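Local structure of alginate lyase (Bacteroides ovatus, 3NNB) at residues L224-Q229 / E252-A257; Y169-M174 / T231-Y236; A270-L275 / P329-K334. The protein probably depolymerises alginate by beta-elimination at the glycosidic bonds between its uronic acid residues. All coordinates share one frame; numbering follows the deposited sequence. Where two conformers were deposited one is given.

Interaction 1. Residues L224-Q229 / E252-A257; sequences LAYDVQ and EKRLFA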
loop_
_atom_site.group_PDB
_atom_site.type_symbol
_atom_site.label_atom_id
_atom_site.label_comp_id
_atom_site.label_asym_id
_atom_site.label_seq_id
_atom_site.Cartn_x
_atom_site.Cartn_y
_atom_site.Cartn_z
ATOM N N LEU A 224 6.343 4.280 9.735
ATOM C CA LEU A 224 6.928 3.099 9.116
ATOM C C LEU A 224 6.606 3.040 7.621
ATOM O O LEU A 224 7.492 2.830 6.767
ATOM C CB LEU A 224 6.470 1.855 9.881
ATOM C CG LEU A 224 7.155 0.521 9.544
ATOM C CD1 LEU A 224 7.173 -0.415 10.757
ATOM C CD2 LEU A 224 6.487 -0.166 8.346
ATOM N N ALA A 225 5.339 3.324 7.294
ATOM C CA ALA A 225 4.900 3.359 5.915
ATOM C C ALA A 225 5.573 4.480 5.113
ATOM O O ALA A 225 5.861 4.304 3.923
ATOM C CB ALA A 225 3.339 3.429 5.823
ATOM N N TYR A 226 5.843 5.610 5.739
ATOM C CA TYR A 226 6.541 6.719 5.044
ATOM C C TYR A 226 7.854 6.224 4.502
ATOM O O TYR A 226 8.193 6.480 3.361
ATOM C CB TYR A 226 6.746 7.888 5.986
ATOM C CG TYR A 226 7.578 9.010 5.384
ATOM C CD1 TYR A 226 8.957 8.956 5.424
ATOM C CD2 TYR A 226 6.969 10.102 4.749
ATOM C CE1 TYR A 226 9.745 9.971 4.896
ATOM C CE2 TYR A 226 7.752 11.147 4.203
ATOM C CZ TYR A 226 9.129 11.077 4.284
ATOM O OH TYR A 226 9.994 12.063 3.774
ATOM N N ASP A 227 8.595 5.508 5.338
ATOM C CA ASP A 227 9.921 5.025 4.914
ATOM C C ASP A 227 9.813 4.055 3.738
ATOM O O ASP A 227 10.618 4.084 2.819
ATOM C CB ASP A 227 10.663 4.351 6.056
ATOM C CG ASP A 227 11.251 5.329 7.046
ATOM O OD1 ASP A 227 11.069 6.554 6.918
ATOM O OD2 ASP A 227 11.920 4.854 7.998
ATOM N N VAL A 228 8.845 3.131 3.798
ATOM C CA VAL A 228 8.643 2.202 2.676
ATOM C C VAL A 228 8.370 2.938 1.364
ATOM O O VAL A 228 8.953 2.624 0.323
ATOM C CB VAL A 228 7.517 1.147 2.947
ATOM C CG1 VAL A 228 7.438 0.141 1.814
ATOM C CG2 VAL A 228 7.780 0.423 4.268
ATOM N N GLN A 229 7.489 3.927 1.432
ATOM C CA GLN A 229 7.118 4.663 0.233
ATOM C C GLN A 229 8.328 5.455 -0.253
ATOM O O GLN A 229 8.645 5.427 -1.428
ATOM C CB GLN A 229 5.980 5.648 0.558
ATOM C CG GLN A 229 4.661 5.016 0.952
ATOM C CD GLN A 229 3.513 6.015 0.840
ATOM O OE1 GLN A 229 3.136 6.404 -0.275
ATOM N NE2 GLN A 229 2.922 6.408 1.991
ATOM N N GLU A 252 16.427 0.669 13.382
ATOM C CA GLU A 252 16.463 1.488 14.586
ATOM C C GLU A 252 15.344 2.520 14.617
ATOM O O GLU A 252 14.737 2.731 15.646
ATOM C CB GLU A 252 17.828 2.180 14.745
ATOM C CG GLU A 252 18.951 1.216 15.077
ATOM C CD GLU A 252 20.299 1.903 15.238
ATOM O OE1 GLU A 252 20.371 2.962 15.898
ATOM O OE2 GLU A 252 21.286 1.364 14.709
ATOM N N LYS A 253 15.034 3.139 13.472
ATOM C CA LYS A 253 14.050 4.210 13.432
ATOM C C LYS A 253 12.615 3.714 13.569
ATOM O O LYS A 253 11.778 4.383 14.218
ATOM C CB LYS A 253 14.182 4.997 12.134
ATOM C CG LYS A 253 13.398 6.299 12.104
ATOM C CD LYS A 253 13.611 7.060 10.765
ATOM C CE LYS A 253 15.035 7.497 10.537
ATOM N NZ LYS A 253 15.521 8.371 11.660
ATOM N N ARG A 254 12.354 2.534 13.005
ATOM C CA ARG A 254 10.975 2.027 12.878
ATOM C C ARG A 254 10.762 0.707 13.637
ATOM O O ARG A 254 9.935 0.631 14.531
ATOM C CB ARG A 254 10.563 1.854 11.411
ATOM C CG ARG A 254 10.773 3.087 10.558
ATOM C CD ARG A 254 10.023 4.325 11.064
ATOM N NE ARG A 254 10.332 5.464 10.203
ATOM C CZ ARG A 254 9.868 6.695 10.380
ATOM N NH1 ARG A 254 9.133 6.999 11.428
ATOM N NH2 ARG A 254 10.159 7.623 9.495
ATOM N N LEU A 255 11.526 -0.333 13.313
ATOM C CA LEU A 255 11.254 -1.630 13.915
ATOM C C LEU A 255 11.469 -1.626 15.420
ATOM O O LEU A 255 10.659 -2.136 16.173
ATOM C CB LEU A 255 12.129 -2.752 13.305
ATOM C CG LEU A 255 11.910 -2.986 11.807
ATOM C CD1 LEU A 255 12.857 -4.058 11.307
ATOM C CD2 LEU A 255 10.426 -3.307 11.429
ATOM N N PHE A 256 12.604 -1.091 15.868
ATOM C CA PHE A 256 12.939 -1.220 17.290
ATOM C C PHE A 256 12.167 -0.184 18.121
ATOM O O PHE A 256 12.074 -0.309 19.355
ATOM C CB PHE A 256 14.452 -1.108 17.539
ATOM C CG PHE A 256 15.308 -2.078 16.731
ATOM C CD1 PHE A 256 14.802 -3.268 16.214
ATOM C CD2 PHE A 256 16.651 -1.781 16.491
ATOM C CE1 PHE A 256 15.602 -4.138 15.458
ATOM C CE2 PHE A 256 17.448 -2.665 15.743
ATOM C CZ PHE A 256 16.927 -3.816 15.244
ATOM N N ALA A 257 11.654 0.840 17.458
ATOM C CA ALA A 257 10.849 1.850 18.107
ATOM C C ALA A 257 9.418 1.316 18.345
ATOM O O ALA A 257 8.834 1.579 19.391
ATOM C CB ALA A 257 10.808 3.115 17.264
#

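Interaction 2. Residues Y169-M174 / T231-Y236; sequences YSFTEM and TAYALY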
loop_
_atom_site.group_PDB
_atom_site.type_symbol
_atom_site.label_atom_id
_atom_site.label_comp_id
_atom_site.label_asym_id
_atom_site.label_seq_id
_atom_site.Cartn_x
_atom_site.Cartn_y
_atom_site.Cartn_z
ATOM N N TYR A 169 -0.160 4.930 -0.538
ATOM C CA TYR A 169 0.707 3.781 -0.256
ATOM C C TYR A 169 0.661 2.725 -1.401
ATOM O O TYR A 169 1.685 2.106 -1.700
ATOM C CB TYR A 169 0.355 3.119 1.061
ATOM C CG TYR A 169 1.373 2.059 1.461
ATOM C CD1 TYR A 169 2.502 2.418 2.180
ATOM C CD2 TYR A 169 1.234 0.727 1.069
ATOM C CE1 TYR A 169 3.459 1.483 2.515
ATOM C CE2 TYR A 169 2.186 -0.218 1.406
ATOM C CZ TYR A 169 3.302 0.179 2.132
ATOM O OH TYR A 169 4.270 -0.781 2.449
ATOM N N SER A 170 -0.504 2.529 -2.016
ATOM C CA SER A 170 -0.636 1.589 -3.135
ATOM C C SER A 170 0.237 1.919 -4.364
ATOM O O SER A 170 0.444 1.042 -5.217
ATOM C CB SER A 170 -2.095 1.409 -3.572
ATOM O OG SER A 170 -2.591 2.573 -4.173
ATOM N N PHE A 171 0.801 3.134 -4.437
ATOM C CA PHE A 171 1.723 3.445 -5.511
ATOM C C PHE A 171 2.971 2.559 -5.441
ATOM O O PHE A 171 3.644 2.329 -6.454
ATOM C CB PHE A 171 2.116 4.920 -5.492
ATOM C CG PHE A 171 1.057 5.869 -5.967
ATOM C CD1 PHE A 171 -0.235 5.478 -6.328
ATOM C CD2 PHE A 171 1.364 7.220 -6.013
ATOM C CE1 PHE A 171 -1.173 6.431 -6.780
ATOM C CE2 PHE A 171 0.437 8.137 -6.451
ATOM C CZ PHE A 171 -0.833 7.738 -6.836
ATOM N N THR A 172 3.279 2.037 -4.259
ATOM C CA THR A 172 4.421 1.119 -4.110
ATOM C C THR A 172 4.253 -0.102 -5.005
ATOM O O THR A 172 5.187 -0.501 -5.727
ATOM C CB THR A 172 4.662 0.719 -2.649
ATOM O OG1 THR A 172 3.506 0.055 -2.117
ATOM C CG2 THR A 172 5.119 1.963 -1.811
ATOM N N GLU A 173 3.057 -0.666 -5.006
ATOM C CA GLU A 173 2.699 -1.786 -5.835
ATOM C C GLU A 173 2.453 -1.383 -7.294
ATOM O O GLU A 173 2.894 -2.064 -8.214
ATOM C CB GLU A 173 1.437 -2.468 -5.257
ATOM C CG GLU A 173 0.998 -3.647 -6.011
ATOM C CD GLU A 173 -0.137 -4.434 -5.322
ATOM O OE1 GLU A 173 -0.698 -3.909 -4.351
ATOM O OE2 GLU A 173 -0.469 -5.534 -5.849
HETATM N N MSE A 174 1.753 -0.258 -7.503
HETATM C CA MSE A 174 1.530 0.256 -8.844
HETATM C C MSE A 174 2.816 0.397 -9.662
HETATM O O MSE A 174 2.840 0.107 -10.843
HETATM C CB MSE A 174 0.813 1.600 -8.770
HETATM C CG MSE A 174 0.266 2.020 -10.099
HETATM SE SE MSE A 174 -0.437 3.827 -10.126
HETATM C CE MSE A 174 1.244 4.709 -10.036
ATOM N N THR A 231 11.415 4.799 0.066
ATOM C CA THR A 231 12.386 3.827 -0.469
ATOM C C THR A 231 11.961 3.378 -1.864
ATOM O O THR A 231 12.754 3.399 -2.806
ATOM C CB THR A 231 12.559 2.667 0.468
ATOM O OG1 THR A 231 13.034 3.145 1.731
ATOM C CG2 THR A 231 13.602 1.653 -0.086
ATOM N N ALA A 232 10.694 2.971 -2.000
ATOM C CA ALA A 232 10.202 2.507 -3.284
ATOM C C ALA A 232 10.267 3.618 -4.351
ATOM O O ALA A 232 10.637 3.347 -5.509
ATOM C CB ALA A 232 8.750 2.042 -3.144
ATOM N N TYR A 233 9.878 4.848 -3.992
ATOM C CA TYR A 233 9.831 5.943 -4.987
ATOM C C TYR A 233 11.258 6.366 -5.340
ATOM O O TYR A 233 11.542 6.668 -6.500
ATOM C CB TYR A 233 8.988 7.121 -4.522
ATOM C CG TYR A 233 7.596 6.701 -4.095
ATOM C CD1 TYR A 233 7.035 5.542 -4.539
ATOM C CD2 TYR A 233 6.858 7.465 -3.179
ATOM C CE1 TYR A 233 5.757 5.127 -4.083
ATOM C CE2 TYR A 233 5.619 7.102 -2.775
ATOM C CZ TYR A 233 5.063 5.911 -3.191
ATOM O OH TYR A 233 3.843 5.489 -2.696
ATOM N N ALA A 234 12.154 6.316 -4.354
ATOM C CA ALA A 234 13.573 6.592 -4.615
ATOM C C ALA A 234 14.117 5.597 -5.642
ATOM O O ALA A 234 14.796 5.992 -6.597
ATOM C CB ALA A 234 14.400 6.541 -3.278
ATOM N N LEU A 235 13.810 4.304 -5.476
ATOM C CA LEU A 235 14.335 3.281 -6.394
ATOM C C LEU A 235 13.748 3.491 -7.780
ATOM O O LEU A 235 14.486 3.410 -8.771
ATOM C CB LEU A 235 14.033 1.854 -5.923
ATOM C CG LEU A 235 14.883 1.427 -4.734
ATOM C CD1 LEU A 235 14.342 0.131 -4.108
ATOM C CD2 LEU A 235 16.343 1.205 -5.215
ATOM N N TYR A 236 12.451 3.793 -7.869
ATOM C CA TYR A 236 11.818 3.956 -9.184
ATOM C C TYR A 236 12.436 5.128 -9.983
ATOM O O TYR A 236 12.532 5.067 -11.204
ATOM C CB TYR A 236 10.309 4.170 -9.052
ATOM C CG TYR A 236 9.583 4.232 -10.365
ATOM C CD1 TYR A 236 9.629 3.154 -11.262
ATOM C CD2 TYR A 236 8.854 5.351 -10.725
ATOM C CE1 TYR A 236 8.963 3.205 -12.501
ATOM C CE2 TYR A 236 8.240 5.423 -11.979
ATOM C CZ TYR A 236 8.274 4.341 -12.838
ATOM O OH TYR A 236 7.603 4.351 -14.078
#

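Interaction 3. Residues A270-L275 / P329-K334; sequences ARTTAL and PYQQIK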
loop_
_atom_site.group_PDB
_atom_site.type_symbol
_atom_site.label_atom_id
_atom_site.label_comp_id
_atom_site.label_asym_id
_atom_site.label_seq_id
_atom_site.Cartn_x
_atom_site.Cartn_y
_atom_site.Cartn_z
ATOM N N ALA A 270 -3.603 -0.266 20.625
ATOM C CA ALA A 270 -4.502 0.687 21.298
ATOM C C ALA A 270 -5.682 1.073 20.405
ATOM O O ALA A 270 -6.609 1.754 20.877
ATOM C CB ALA A 270 -3.751 1.936 21.691
ATOM N N ARG A 271 -5.649 0.698 19.133
ATOM C CA ARG A 271 -6.704 1.114 18.196
ATOM C C ARG A 271 -7.992 0.316 18.306
ATOM O O ARG A 271 -8.003 -0.809 18.821
ATOM C CB ARG A 271 -6.187 1.013 16.765
ATOM C CG ARG A 271 -4.867 1.809 16.516
ATOM C CD ARG A 271 -4.995 3.302 16.776
ATOM N NE ARG A 271 -5.903 3.894 15.815
ATOM C CZ ARG A 271 -5.560 4.293 14.596
ATOM N NH1 ARG A 271 -4.299 4.162 14.146
ATOM N NH2 ARG A 271 -6.485 4.807 13.791
ATOM N N THR A 272 -9.103 0.880 17.760
ATOM C CA THR A 272 -10.367 0.147 17.729
ATOM C C THR A 272 -10.328 -1.031 16.771
ATOM O O THR A 272 -11.085 -1.991 16.930
ATOM C CB THR A 272 -11.579 1.024 17.397
ATOM O OG1 THR A 272 -11.411 1.558 16.107
ATOM C CG2 THR A 272 -11.756 2.161 18.398
ATOM N N THR A 273 -9.420 -0.979 15.792
ATOM C CA THR A 273 -9.117 -2.135 14.955
ATOM C C THR A 273 -7.682 -2.622 15.194
ATOM O O THR A 273 -6.839 -2.605 14.296
ATOM C CB THR A 273 -9.410 -1.853 13.456
ATOM O OG1 THR A 273 -8.688 -0.688 13.000
ATOM C CG2 THR A 273 -10.907 -1.629 13.199
ATOM N N ALA A 274 -7.402 -3.045 16.428
ATOM C CA ALA A 274 -6.072 -3.434 16.795
ATOM C C ALA A 274 -5.521 -4.630 16.016
ATOM O O ALA A 274 -4.338 -4.681 15.727
ATOM C CB ALA A 274 -6.034 -3.693 18.305
ATOM N N LEU A 275 -6.370 -5.610 15.662
ATOM C CA LEU A 275 -5.867 -6.720 14.859
ATOM C C LEU A 275 -5.553 -6.193 13.446
ATOM O O LEU A 275 -4.510 -6.513 12.859
ATOM C CB LEU A 275 -6.868 -7.844 14.802
ATOM C CG LEU A 275 -6.471 -9.069 13.997
ATOM C CD1 LEU A 275 -5.220 -9.712 14.576
ATOM C CD2 LEU A 275 -7.645 -10.135 13.905
ATOM N N PRO A 329 -7.474 -9.971 23.360
ATOM C CA PRO A 329 -7.701 -9.035 24.445
ATOM C C PRO A 329 -7.506 -7.545 24.079
ATOM O O PRO A 329 -7.079 -6.757 24.906
ATOM C CB PRO A 329 -6.689 -9.502 25.490
ATOM C CG PRO A 329 -5.497 -9.975 24.632
ATOM C CD PRO A 329 -6.112 -10.569 23.415
ATOM N N TYR A 330 -7.824 -7.202 22.837
ATOM C CA TYR A 330 -7.753 -5.849 22.321
ATOM C C TYR A 330 -9.045 -5.655 21.518
ATOM O O TYR A 330 -9.814 -6.592 21.312
ATOM C CB TYR A 330 -6.533 -5.689 21.393
ATOM C CG TYR A 330 -5.240 -6.157 22.058
ATOM C CD1 TYR A 330 -4.578 -5.342 22.971
ATOM C CD2 TYR A 330 -4.727 -7.426 21.847
ATOM C CE1 TYR A 330 -3.420 -5.760 23.601
ATOM C CE2 TYR A 330 -3.610 -7.861 22.504
ATOM C CZ TYR A 330 -2.960 -7.013 23.380
ATOM O OH TYR A 330 -1.822 -7.444 24.059
ATOM N N GLN A 331 -9.258 -4.452 21.012
ATOM C CA GLN A 331 -10.426 -4.199 20.215
ATOM C C GLN A 331 -10.253 -4.694 18.767
ATOM O O GLN A 331 -9.148 -4.689 18.206
ATOM C CB GLN A 331 -10.744 -2.707 20.216
ATOM C CG GLN A 331 -11.015 -2.100 21.583
ATOM C CD GLN A 331 -11.214 -0.575 21.495
ATOM O OE1 GLN A 331 -12.320 -0.130 21.299
ATOM N NE2 GLN A 331 -10.115 0.186 21.514
ATOM N N GLN A 332 -11.367 -5.043 18.120
ATOM C CA GLN A 332 -11.422 -5.238 16.690
ATOM C C GLN A 332 -12.886 -5.116 16.304
ATOM O O GLN A 332 -13.643 -6.102 16.268
ATOM C CB GLN A 332 -10.836 -6.561 16.196
ATOM C CG GLN A 332 -10.847 -6.727 14.706
ATOM C CD GLN A 332 -9.976 -5.740 13.920
ATOM O OE1 GLN A 332 -8.947 -5.236 14.420
ATOM N NE2 GLN A 332 -10.432 -5.401 12.684
ATOM N N ILE A 333 -13.278 -3.887 16.038
ATOM C CA ILE A 333 -14.700 -3.547 15.964
ATOM C C ILE A 333 -15.438 -4.010 14.701
ATOM O O ILE A 333 -16.674 -3.961 14.663
ATOM C CB ILE A 333 -14.944 -2.038 16.196
ATOM C CG1 ILE A 333 -14.243 -1.201 15.098
ATOM C CG2 ILE A 333 -14.523 -1.629 17.643
ATOM C CD1 ILE A 333 -14.622 0.294 15.074
ATOM N N LYS A 334 -14.677 -4.428 13.691
ATOM C CA LYS A 334 -15.218 -4.903 12.433
ATOM C C LYS A 334 -14.223 -5.841 11.779
ATOM O O LYS A 334 -13.113 -5.992 12.274
ATOM C CB LYS A 334 -15.490 -3.722 11.519
ATOM C CG LYS A 334 -14.247 -2.877 11.236
ATOM C CD LYS A 334 -14.541 -1.639 10.345
ATOM C CE LYS A 334 -13.286 -0.861 9.974
ATOM N NZ LYS A 334 -13.510 0.249 9.013
HETATM O O HOH W 1 -9.374 2.775 21.337
HETATM O O HOH W 2 -7.591 -2.011 21.430
#

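Interaction 1. Residues L224-Q229 / E252-A257
Leu224 and Arg254 mark the nearest backbone approach, their CA atoms 5.6 Å apart, between two helical pieces that run roughly antiparallel at 141°. Their local axes come no closer than 10.1 Å. Segment 224-229 is regular helix, whereas segment 252-257 has a wider pi-type turn at 252-255 and is kinked: Glu252 N and Ala257 N both lack a bond to the turn before.

From that irregular turn Arg254 reaches across to meet Asp227 tip to tip. The guanidinium grips the carboxylate side-on: Arg254 NE lies 2.8 Å from Asp227 OD2 in an almost straight bond (174°), and Arg254 NH2 is 2.9 Å from Asp227 OD1 in a more bent one. The grip is not coplanar. OD2 lies in the guanidinium plane, yet the two flat groups are turned 65° apart, and both nitrogens approach the carboxylate from above its plane. Arg254 NH2 has a second acceptor in Gln216 O, which should help fix the rotation of the group.

The segments belong to helices 221-236 and 240-258, consecutive antiparallel helices joined by a short turn, an alpha-hairpin, consistent with the 6_Hairpin clan to which this family belongs. The salt bridge thus ties the two arms of one hairpin together in a largely buried place.

Leu224 slides past the stem of Arg254 in the opposite direction, its CA 3.9 Å from Arg254 CD. Its CG and CD1 both lie 4.1 Å from Arg254 CB, and CD1 goes on to within 4.4 Å of Leu255 CD2. The hydrocarbon of Lys253 borders the ion pair, CD lying 3.9 Å from Asp227 OD2 and above one face of the guanidinium, toward its rim. Helix 274-293 covers Leu224 through Asn281, His284 and Met285.

Interaction 2. Residues Y169-M174 / T231-Y236
Tyr233 carries this contact, pushing its phenol from helix 221-236 against the start of helix 171-180, where Phe171 and Thr172 receive it. A chi1 of -53° sets CG beside the backbone N; the far end of the ring comes to Phe171 CB, with OH at 3.3 Å and CZ at 3.9 Å. It is thus the root of the Phe171 side chain, rather than its ring, that takes the phenol. The Phe171 ring leads away from helix 221-236, and one of its faces is covered toward the rim by the methyl CE of selenomethionine Met174.

Thr172 divides its branches between two tasks. OG1 stands between the backbone N and the carbonyl carbon (chi1 60°) and turns back to Tyr169 O, bonding at 2.8 Å almost in line with the carbonyl (162°). Tyr169 O also accepts from Thr172 N, so two donors of one residue grip it. The methyl CG2 is thereby presented to the other helix, where it meets Ala232 CB at 3.9 Å and Tyr233 CE1 at the same distance. Thr172 N lies at the edge of the Tyr233 ring, in its plane.

The Tyr233 ring also meets Phe199 of helix 189-208. Tyr169 lies against Ala225, Val228 and Gln229 of helix 221-236 and bonds through OH to Asp287 OD2 of helix 274-293. Four helices thus meet here, consistent with the helical toroid expected of this clan.

No hydrogen bond passes between the two segments. Thr172 OG1 is satisfied by Tyr169 O, and Tyr233 OH by Gln229 OE1, one turn back on its own helix. Apart from that phenol oxygen, resting on Phe171 CB, the surfaces are methyl, methylene and ring, held by close fit and burial of apolar groups.

Interaction 3. Residues A270-L275 / P329-K334
Thr273 and Gln332 form a single beta bridge, flanked by Ile333 N to Thr272 O and Ala274 N to Gln331 O, both at 3.0 Å. From this bridge Gln332 can be followed outward. Beyond CB, CG is anti to the backbone N (chi1 -178°) and passes 4.1 Å from Leu275 CB; the chain then bends, and CD lies 3.8 Å from Thr273 CA. The amide ends in two directions. OE1 takes the N-H of Leu275 at 2.9 Å, a weak, bent bond, and also that of Gly276, so a glutamine of the loop before helix 336-351 accepts from the first turn of helix 274-293. NE2 lies against Thr273 CB and CG2 and turns back to Lys334 O at 2.8 Å, which should hold the amide against rotation.

Beside it, one water links Ala270 O with Gln331 NE2 and another links Arg271 O with Gln331 N. Ile333 CD1 rests 3.6 Å from Thr272 OG1, itself bonded to Asp86 O.

The loop between helices 310-317 and 336-351 is thus fastened to the start of helix 274-293, with Leu275 reaching Trp336 and Lys339 of helix 336-351, and Arg271 salt-bridged to Asp86, just past strand 83-84.

In the fold
Interactions 1 and 2, centres 15 Å apart, share helix 221-236: its earlier part faces helix 240-258, its last turns face the start of helix 171-180. They touch directly, Val228 and Gln229 packing on Tyr169. Along the chain their segments alternate, 169-174 first, then 224-229, 231-236 and 252-257. Interaction 3 opens after interaction 1 closes and stands apart, its centre about 22 and 29 Å from those of interactions 1 and 2. Helix 274-293 begins in interaction 3 and runs on past both others, Ile291 packing on Val228 and Ala232. Two contacts thus join helices near the chain's centre (14 and 9 Å from it); the third, 21 Å out, ties a loop to a helix start.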